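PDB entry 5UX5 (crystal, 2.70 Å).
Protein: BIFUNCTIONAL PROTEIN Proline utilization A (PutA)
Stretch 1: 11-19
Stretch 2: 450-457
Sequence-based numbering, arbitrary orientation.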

# COMPACT_ATOMS: atom_id res chain seq x y z
N SER A 11 9.09 -33.21 -26.21
CA SER A 11 8.98 -34.66 -26.09
C SER A 11 8.14 -35.11 -24.89
O SER A 11 7.84 -36.31 -24.77
N TYR A 12 7.75 -34.21 -23.99
CA TYR A 12 6.86 -34.62 -22.92
C TYR A 12 5.40 -34.75 -23.38
O TYR A 12 4.62 -35.45 -22.73
N ILE A 13 5.00 -34.11 -24.49
CA ILE A 13 3.62 -34.22 -24.95
C ILE A 13 3.34 -35.61 -25.50
O ILE A 13 4.21 -36.25 -26.12
N ASN A 14 2.14 -36.11 -25.24
CA ASN A 14 1.71 -37.44 -25.67
C ASN A 14 0.20 -37.51 -25.55
O ASN A 14 -0.45 -36.56 -25.08
N ARG A 15 -0.37 -38.68 -25.86
CA ARG A 15 -1.82 -38.83 -25.88
C ARG A 15 -2.34 -39.84 -24.86
O ARG A 15 -3.44 -40.37 -25.03
N ASP A 16 -1.59 -40.12 -23.79
CA ASP A 16 -2.08 -41.09 -22.81
C ASP A 16 -3.39 -40.63 -22.18
O ASP A 16 -4.35 -41.40 -22.09
N LEU A 17 -3.46 -39.37 -21.75
CA LEU A 17 -4.70 -38.85 -21.19
C LEU A 17 -5.87 -38.96 -22.17
O LEU A 17 -6.99 -39.34 -21.78
N GLU A 18 -5.66 -38.61 -23.44
CA GLU A 18 -6.73 -38.79 -24.43
C GLU A 18 -7.20 -40.24 -24.50
O GLU A 18 -8.40 -40.50 -24.61
N ASN A 19 -6.28 -41.20 -24.42
CA ASN A 19 -6.70 -42.59 -24.52
C ASN A 19 -7.37 -43.07 -23.23
O ASN A 19 -8.33 -43.85 -23.29
N GLN A 450 -7.11 -28.85 -23.34
CA GLN A 450 -6.34 -27.62 -23.21
C GLN A 450 -5.02 -27.81 -22.48
O GLN A 450 -4.19 -26.90 -22.49
N ARG A 451 -4.79 -29.00 -21.91
CA ARG A 451 -3.62 -29.31 -21.09
C ARG A 451 -2.30 -28.73 -21.60
O ARG A 451 -1.55 -28.11 -20.85
N TRP A 452 -1.99 -28.92 -22.88
CA TRP A 452 -0.70 -28.46 -23.41
C TRP A 452 -0.75 -27.04 -23.97
O TRP A 452 0.30 -26.48 -24.29
N LYS A 453 -1.94 -26.47 -24.09
CA LYS A 453 -2.13 -25.20 -24.76
C LYS A 453 -2.18 -24.01 -23.81
O LYS A 453 -1.94 -22.88 -24.24
N VAL A 454 -2.43 -24.24 -22.52
CA VAL A 454 -2.47 -23.15 -21.54
C VAL A 454 -1.10 -22.51 -21.40
O VAL A 454 -0.06 -23.10 -21.72
N ALA A 455 -1.10 -21.26 -20.94
CA ALA A 455 0.16 -20.54 -20.93
C ALA A 455 1.11 -21.14 -19.91
O ALA A 455 0.72 -21.93 -19.04
N GLU A 456 2.38 -20.78 -20.03
CA GLU A 456 3.37 -21.18 -19.04
C GLU A 456 4.25 -20.04 -18.55
O GLU A 456 4.92 -20.23 -17.54
N ASP A 457 4.25 -18.88 -19.21
CA ASP A 457 4.97 -17.73 -18.68
C ASP A 457 4.27 -17.20 -17.43
O ASP A 457 3.11 -17.50 -17.17

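Two side chains from stretch 2, Arg-451 and Trp-452, carry this small mixed contact, an aromatic and aliphatic patch beside a single salt bridge, between segments more than 430 residues apart in one chain. The evidence starts with area: 379 Å² is buried in total, of which Trp-452 contributes 111 Å² and Arg-451 93 Å². The backbones stay well apart, the nearest CA pair being Ile-13 CA and Trp-452 CA at 7.4 Å, so side chains must bridge the gap.

Both residues direct their CA-to-CB bonds toward stretch 1. Trp-452 adopts chi1 m (-51°) with chi2 at 114°, which presents one face of its indole to Ile-13. That residue, chi1 m and chi2 t, has its CB sideways, yet Ile-13 CG2 sits 3.5 Å from the centroid of the Trp-452 five-membered ring and only 10° off the ring normal, the geometry of a CH-pi contact over the face. The six-membered ring meets Tyr-12, whose p rotamer (53°) brings the ring nearer than its sideways CB would suggest. Tyr-12 CD1 lies 3.4 Å from Trp-452 CZ3, and the ring centroids are 5.5 Å apart with planes at 40°, an oblique aromatic pair. Glu-456 (chi1 p, chi2 t) also has its CA-to-CB bond toward stretch 1, but the 4.2 Å between Glu-456 OE2 and Tyr-12 OH is too long for a hydrogen bond.

Arg-451 extends through chi1 t and chi2 t before turning at chi3 (32°). Arg-451 NH2 donates to Glu-18 OE2 at 2.6 Å with an N-H...acceptor angle of 160°, a hydrogen bond within a salt bridge; the carboxylate oxygen lies near the guanidinium plane, where the N-H bonds point. The modelled NH2 is crowded, so the exact length deserves caution. Glu-18 reaches this site from a sideways CB through chi1 m and a chi2 of 97°. Over one guanidinium face lies Leu-17, its CA-to-CB bond directed toward stretch 2 and Leu-17 CB 3.4 Å from Arg-451 NH1, so aliphatic carbon lies over one face of the charged group while NH2, at its edge, is paired with Glu-18.

Asn-14, chi1 p, packs Asn-14 ND2 4.2 Å from Trp-452 CZ2, but its side chain makes no hydrogen bond to stretch 2: Asn-14 ND2 donates to Tyr-12 O at 2.9 Å, an oxygen less surely placed, and Asn-14 OD1 accepts from Asp-16 N at 2.9 Å. The second bond links the loop to the start of the helix that carries Leu-17 and Glu-18, and the first holds the loop to itself.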

# COMPACT_ATOMS: atom_id res chain seq x y z
CB SER A 11 10.38 -35.25 -25.99
OG SER A 11 10.96 -34.94 -24.73
CB TYR A 12 6.97 -33.65 -21.72
CG TYR A 12 6.77 -32.16 -22.00
CD1 TYR A 12 5.49 -31.63 -22.16
CD2 TYR A 12 7.85 -31.28 -22.04
CE1 TYR A 12 5.29 -30.26 -22.39
CE2 TYR A 12 7.66 -29.89 -22.27
CZ TYR A 12 6.37 -29.39 -22.45
OH TYR A 12 6.16 -28.03 -22.70
CB ILE A 13 3.32 -33.15 -26.02
CG1 ILE A 13 3.71 -31.77 -25.52
CG2 ILE A 13 1.84 -33.15 -26.36
CD1 ILE A 13 3.26 -30.69 -26.49
CB ASN A 14 2.33 -38.52 -24.80
CG ASN A 14 1.89 -38.38 -23.39
OD1 ASN A 14 0.87 -38.93 -22.98
ND2 ASN A 14 2.59 -37.54 -22.65
CB ARG A 15 -2.29 -39.21 -27.29
CG ARG A 15 -1.84 -38.26 -28.38
CD ARG A 15 -2.98 -37.71 -29.23
NE ARG A 15 -4.03 -38.70 -29.49
CZ ARG A 15 -5.32 -38.39 -29.65
NH1 ARG A 15 -5.73 -37.11 -29.56
NH2 ARG A 15 -6.20 -39.36 -29.88
CB ASP A 16 -1.01 -41.36 -21.75
CG ASP A 16 0.19 -42.09 -22.31
OD1 ASP A 16 0.01 -42.87 -23.27
OD2 ASP A 16 1.32 -41.87 -21.82
CB LEU A 17 -4.51 -37.39 -20.75
CG LEU A 17 -4.05 -37.19 -19.31
CD1 LEU A 17 -4.01 -35.73 -18.99
CD2 LEU A 17 -5.02 -37.87 -18.39
CB GLU A 18 -6.29 -38.30 -25.82
CG GLU A 18 -6.49 -36.79 -26.00
CD GLU A 18 -5.25 -35.96 -25.74
OE1 GLU A 18 -5.31 -34.74 -25.99
OE2 GLU A 18 -4.25 -36.51 -25.24
CB ASN A 19 -5.50 -43.49 -24.86
CG ASN A 19 -4.89 -43.17 -26.23
OD1 ASN A 19 -5.57 -42.75 -27.17
ND2 ASN A 19 -3.57 -43.37 -26.33
CB GLN A 450 -7.16 -26.55 -22.49
CG GLN A 450 -8.39 -26.12 -23.25
CD GLN A 450 -8.08 -25.73 -24.70
OE1 GLN A 450 -7.18 -24.92 -24.97
NE2 GLN A 450 -8.84 -26.30 -25.63
CB ARG A 451 -3.55 -30.83 -20.98
CG ARG A 451 -2.21 -31.43 -20.70
CD ARG A 451 -2.31 -32.95 -20.79
NE ARG A 451 -3.32 -33.33 -21.76
CZ ARG A 451 -3.28 -34.45 -22.49
NH1 ARG A 451 -2.29 -35.31 -22.35
NH2 ARG A 451 -4.26 -34.69 -23.35
CB TRP A 452 -0.21 -29.40 -24.51
CG TRP A 452 -0.21 -30.85 -24.11
CD1 TRP A 452 -0.99 -31.85 -24.63
CD2 TRP A 452 0.62 -31.47 -23.12
NE1 TRP A 452 -0.70 -33.04 -24.01
CE2 TRP A 452 0.28 -32.84 -23.08
CE3 TRP A 452 1.62 -31.00 -22.26
CZ2 TRP A 452 0.90 -33.73 -22.22
CZ3 TRP A 452 2.22 -31.89 -21.41
CH2 TRP A 452 1.87 -33.24 -21.39
CB LYS A 453 -3.41 -25.28 -25.60
CG LYS A 453 -3.45 -26.56 -26.47
CD LYS A 453 -4.68 -26.68 -27.36
CE LYS A 453 -4.34 -27.41 -28.64
NZ LYS A 453 -4.80 -26.70 -29.87
CB VAL A 454 -2.97 -23.69 -20.19
CG1 VAL A 454 -4.44 -24.06 -20.31
CG2 VAL A 454 -2.11 -24.85 -19.74
CB ALA A 455 -0.06 -19.07 -20.60
CB GLU A 456 4.27 -22.30 -19.59
CG GLU A 456 5.22 -21.92 -20.72
CD GLU A 456 6.11 -23.11 -21.11
OE1 GLU A 456 7.24 -23.23 -20.57
OE2 GLU A 456 5.64 -23.95 -21.93
CB ASP A 457 5.07 -16.61 -19.71
CG ASP A 457 6.20 -16.81 -20.66
OD1 ASP A 457 7.05 -17.70 -20.40
OD2 ASP A 457 6.27 -16.06 -21.66